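Local coordinates for protein lovastatin nonaketide synthase, polyketide synthase component (Aspergillus terreus, PDB 7CPX) that builds the nonaketide backbone of the lovastatin precursor dihydromonacolin L from malonyl-CoA, as an iterative, homodimeric polyketide synthase working with its partner lovC, at residues 89-100 / 932-940. The protein carries 2 engineered substitutions. Numbering follows the deposited sequence.
Sequences AGEAESMDPQHR and RSRRYWVES
Glu93 and Tyr936 bring the two backbones together, their CA atoms 4.2 Å apart, where the irregular chain 932-940 crosses the short helix 89-94 and the start of helix 97-113 in the ketosynthase domain. The Tyr936 ring lies against the helix: Ala92 CB sits over one face as a CH-pi contact, 4.0 Å from the ring centroid, while Ala89 CB meets the rim, 3.8 Å from Tyr936 CE1. Arg934, extended from CG to NE with CG anti to the backbone N (chi1 175°), reaches across to the first turn of the helix, crossing Glu93 at about a right angle; its CG lies over a face of the Tyr936 ring and its guanidinium lays one face on Ala89 CB. There Arg934 NH2 donates to Glu93 OE2 at 3.0 Å (N-H...O 152°) in a salt bridge; the nitrogen comes to the oxygen from above the carboxylate plane, and the carboxylate and guanidinium planes are 60° apart. Farther along, Val938 CG2 packs on the Glu93 backbone near the helix end, and Pro97 CG abuts the indole, 3.5 Å from Trp937 NE1. The Arg100 side chain, bent at chi3, slots between Pro97 and the Tyr936 backbone, its guanidinium steeply inclined to the indole. Tyr136 ties both segments together, its hydroxyl bonding to Glu93 O and Val938 N and its ring meeting Trp937 edge-to-face. The chain leading toward the dehydratase domain is thus fastened to the ketosynthase by a mixed surface, aromatic rings and small apolar groups next to one salt bridge between the segments, with Arg932-Asp75 and Arg935-Asp76 bridges beside it, away from the annotated catalytic residues.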
loop_
_atom_site.group_PDB
_atom_site.type_symbol
_atom_site.label_atom_id
_atom_site.label_comp_id
_atom_site.label_asym_id
_atom_site.label_seq_id
_atom_site.Cartn_x
_atom_site.Cartn_y
_atom_site.Cartn_z
ATOM N N ALA A 89 27.016 -8.920 17.502
ATOM C CA ALA A 89 25.577 -8.727 17.643
ATOM C C ALA A 89 24.890 -8.712 16.284
ATOM O O ALA A 89 23.853 -9.357 16.093
ATOM C CB ALA A 89 25.296 -7.431 18.401
ATOM N N GLY A 90 25.455 -7.981 15.323
ATOM C CA GLY A 90 24.852 -7.935 14.001
ATOM C C GLY A 90 24.824 -9.296 13.337
ATOM O O GLY A 90 23.802 -9.716 12.789
ATOM N N GLU A 91 25.949 -10.011 13.386
ATOM C CA GLU A 91 26.000 -11.342 12.794
ATOM C C GLU A 91 25.059 -12.297 13.514
ATOM O O GLU A 91 24.366 -13.097 12.875
ATOM C CB GLU A 91 27.432 -11.873 12.822
ATOM C CG GLU A 91 27.613 -13.204 12.117
ATOM C CD GLU A 91 29.058 -13.657 12.097
ATOM O OE1 GLU A 91 29.919 -12.920 12.621
ATOM O OE2 GLU A 91 29.334 -14.749 11.558
ATOM N N ALA A 92 25.017 -12.225 14.846
ATOM C CA ALA A 92 24.138 -13.110 15.603
ATOM C C ALA A 92 22.678 -12.863 15.250
ATOM O O ALA A 92 21.900 -13.812 15.095
ATOM C CB ALA A 92 24.366 -12.921 17.101
ATOM N N GLU A 93 22.285 -11.595 15.123
ATOM C CA GLU A 93 20.935 -11.293 14.662
ATOM C C GLU A 93 20.712 -11.840 13.261
ATOM O O GLU A 93 19.650 -12.399 12.963
ATOM C CB GLU A 93 20.697 -9.783 14.691
ATOM C CG GLU A 93 20.676 -9.187 16.086
ATOM C CD GLU A 93 20.590 -7.674 16.073
ATOM O OE1 GLU A 93 20.552 -7.088 14.971
ATOM O OE2 GLU A 93 20.561 -7.070 17.166
ATOM N N SER A 94 21.710 -11.696 12.389
ATOM C CA SER A 94 21.610 -12.226 11.037
ATOM C C SER A 94 21.486 -13.742 11.023
ATOM O O SER A 94 20.947 -14.301 10.062
ATOM C CB SER A 94 22.835 -11.807 10.225
ATOM O OG SER A 94 23.078 -10.419 10.349
ATOM N N MET A 95 21.970 -14.416 12.062
ATOM C CA MET A 95 22.005 -15.870 12.062
ATOM C C MET A 95 20.603 -16.461 12.078
ATOM O O MET A 95 19.664 -15.895 12.644
ATOM C CB MET A 95 22.777 -16.391 13.270
ATOM C CG MET A 95 24.282 -16.356 13.114
ATOM S SD MET A 95 25.111 -17.228 14.452
ATOM C CE MET A 95 24.499 -18.890 14.191
ATOM N N ASP A 96 20.475 -17.617 11.449
ATOM C CA ASP A 96 19.248 -18.389 11.547
ATOM C C ASP A 96 19.137 -18.967 12.953
ATOM O O ASP A 96 20.094 -19.582 13.438
ATOM C CB ASP A 96 19.248 -19.507 10.503
ATOM C CG ASP A 96 17.991 -20.356 10.541
ATOM O OD1 ASP A 96 17.147 -20.156 11.436
ATOM O OD2 ASP A 96 17.846 -21.233 9.663
ATOM N N PRO A 97 18.008 -18.784 13.643
ATOM C CA PRO A 97 17.848 -19.449 14.945
ATOM C C PRO A 97 18.182 -20.922 14.892
ATOM O O PRO A 97 18.623 -21.491 15.899
ATOM C CB PRO A 97 16.370 -19.212 15.273
ATOM C CG PRO A 97 16.027 -17.960 14.571
ATOM C CD PRO A 97 16.853 -17.930 13.319
ATOM N N GLN A 98 17.992 -21.561 13.737
ATOM C CA GLN A 98 18.430 -22.942 13.590
ATOM C C GLN A 98 19.929 -23.055 13.816
ATOM O O GLN A 98 20.386 -23.945 14.536
ATOM C CB GLN A 98 18.056 -23.471 12.206
ATOM C CG GLN A 98 16.561 -23.525 11.956
ATOM C CD GLN A 98 16.207 -24.180 10.634
ATOM O OE1 GLN A 98 15.223 -24.914 10.540
ATOM N NE2 GLN A 98 17.002 -23.914 9.605
ATOM N N HIS A 99 20.709 -22.143 13.232
ATOM C CA HIS A 99 22.158 -22.192 13.404
ATOM C C HIS A 99 22.553 -21.910 14.848
ATOM O O HIS A 99 23.456 -22.557 15.389
ATOM C CB HIS A 99 22.834 -21.193 12.469
ATOM C CG HIS A 99 22.421 -21.326 11.037
ATOM N ND1 HIS A 99 22.809 -20.429 10.066
ATOM C CD2 HIS A 99 21.650 -22.247 10.413
ATOM C CE1 HIS A 99 22.296 -20.794 8.905
ATOM N NE2 HIS A 99 21.588 -21.893 9.089
ATOM N N ARG A 100 21.898 -20.938 15.484
ATOM C CA ARG A 100 22.238 -20.596 16.861
ATOM C C ARG A 100 21.943 -21.760 17.798
ATOM O O ARG A 100 22.787 -22.152 18.619
ATOM C CB ARG A 100 21.466 -19.346 17.283
ATOM C CG ARG A 100 21.710 -18.145 16.382
ATOM C CD ARG A 100 21.271 -16.842 17.024
ATOM N NE ARG A 100 19.825 -16.659 17.044
ATOM C CZ ARG A 100 19.148 -15.923 16.172
ATOM N NH1 ARG A 100 19.746 -15.320 15.160
ATOM N NH2 ARG A 100 17.836 -15.785 16.326
ATOM N N ARG A 932 21.686 -15.675 27.100
ATOM C CA ARG A 932 20.297 -15.399 26.747
ATOM C C ARG A 932 19.853 -13.991 27.128
ATOM O O ARG A 932 18.657 -13.685 27.056
ATOM C CB ARG A 932 19.350 -16.423 27.386
ATOM C CG ARG A 932 19.480 -17.826 26.820
ATOM C CD ARG A 932 18.306 -18.698 27.234
ATOM N NE ARG A 932 18.394 -20.045 26.678
ATOM C CZ ARG A 932 18.948 -21.082 27.293
ATOM N NH1 ARG A 932 19.489 -20.968 28.495
ATOM N NH2 ARG A 932 18.960 -22.265 26.685
ATOM N N SER A 933 20.782 -13.120 27.529
ATOM C CA SER A 933 20.394 -11.786 27.973
ATOM C C SER A 933 19.825 -10.963 26.825
ATOM O O SER A 933 18.816 -10.268 26.993
ATOM C CB SER A 933 21.590 -11.073 28.598
ATOM O OG SER A 933 22.097 -11.802 29.701
ATOM N N ARG A 934 20.451 -11.030 25.656
ATOM C CA ARG A 934 20.058 -10.237 24.502
ATOM C C ARG A 934 19.405 -11.128 23.455
ATOM O O ARG A 934 19.917 -12.205 23.134
ATOM C CB ARG A 934 21.264 -9.516 23.894
ATOM C CG ARG A 934 20.947 -8.761 22.615
ATOM C CD ARG A 934 22.081 -7.833 22.218
ATOM N NE ARG A 934 21.840 -7.205 20.924
ATOM C CZ ARG A 934 22.619 -6.278 20.384
ATOM N NH1 ARG A 934 23.702 -5.837 21.002
ATOM N NH2 ARG A 934 22.302 -5.780 19.192
ATOM N N ARG A 935 18.271 -10.672 22.930
ATOM C CA ARG A 935 17.531 -11.408 21.911
ATOM C C ARG A 935 18.048 -10.988 20.541
ATOM O O ARG A 935 17.763 -9.881 20.074
ATOM C CB ARG A 935 16.033 -11.146 22.033
ATOM C CG ARG A 935 15.184 -12.066 21.178
ATOM C CD ARG A 935 13.705 -11.765 21.325
ATOM N NE ARG A 935 12.879 -12.786 20.690
ATOM C CZ ARG A 935 12.541 -12.789 19.407
ATOM N NH1 ARG A 935 12.939 -11.833 18.584
ATOM N NH2 ARG A 935 11.786 -13.778 18.938
ATOM N N TYR A 936 18.808 -11.872 19.899
ATOM C CA TYR A 936 19.360 -11.609 18.573
ATOM C C TYR A 936 18.368 -12.121 17.538
ATOM O O TYR A 936 18.245 -13.329 17.320
ATOM C CB TYR A 936 20.725 -12.270 18.420
ATOM C CG TYR A 936 21.741 -11.803 19.436
ATOM C CD1 TYR A 936 22.514 -10.677 19.205
ATOM C CD2 TYR A 936 21.926 -12.487 20.626
ATOM C CE1 TYR A 936 23.441 -10.245 20.128
ATOM C CE2 TYR A 936 22.852 -12.063 21.556
ATOM C CZ TYR A 936 23.607 -10.942 21.302
ATOM O OH TYR A 936 24.534 -10.513 22.225
ATOM N N TRP A 937 17.656 -11.198 16.898
ATOM C CA TRP A 937 16.654 -11.549 15.906
ATOM C C TRP A 937 16.552 -10.420 14.894
ATOM O O TRP A 937 16.929 -9.277 15.168
ATOM C CB TRP A 937 15.291 -11.813 16.553
ATOM C CG TRP A 937 14.733 -13.168 16.260
ATOM C CD1 TRP A 937 15.168 -14.355 16.756
ATOM C CD2 TRP A 937 13.624 -13.472 15.408
ATOM N NE1 TRP A 937 14.406 -15.385 16.265
ATOM C CE2 TRP A 937 13.449 -14.868 15.434
ATOM C CE3 TRP A 937 12.764 -12.700 14.626
ATOM C CZ2 TRP A 937 12.449 -15.507 14.706
ATOM C CZ3 TRP A 937 11.774 -13.337 13.904
ATOM C CH2 TRP A 937 11.624 -14.725 13.949
ATOM N N VAL A 938 16.032 -10.752 13.717
ATOM C CA VAL A 938 15.861 -9.799 12.626
ATOM C C VAL A 938 14.387 -9.771 12.259
ATOM O O VAL A 938 13.791 -10.818 11.978
ATOM C CB VAL A 938 16.720 -10.164 11.406
ATOM C CG1 VAL A 938 16.423 -9.226 10.253
ATOM C CG2 VAL A 938 18.192 -10.119 11.760
ATOM N N GLU A 939 13.803 -8.576 12.256
ATOM C CA GLU A 939 12.404 -8.414 11.871
ATOM C C GLU A 939 12.205 -7.001 11.351
ATOM O O GLU A 939 12.091 -6.060 12.142
ATOM C CB GLU A 939 11.468 -8.686 13.041
ATOM C CG GLU A 939 10.951 -10.101 13.098
ATOM C CD GLU A 939 9.952 -10.306 14.217
ATOM O OE1 GLU A 939 9.640 -9.322 14.920
ATOM O OE2 GLU A 939 9.477 -11.447 14.396
ATOM N N SER A 940 12.155 -6.852 10.032
ATOM C CA SER A 940 11.656 -5.611 9.465
ATOM C C SER A 940 10.237 -5.386 9.963
ATOM O O SER A 940 9.433 -6.320 10.033
ATOM C CB SER A 940 11.684 -5.669 7.939
ATOM O OG SER A 940 11.145 -4.487 7.374
#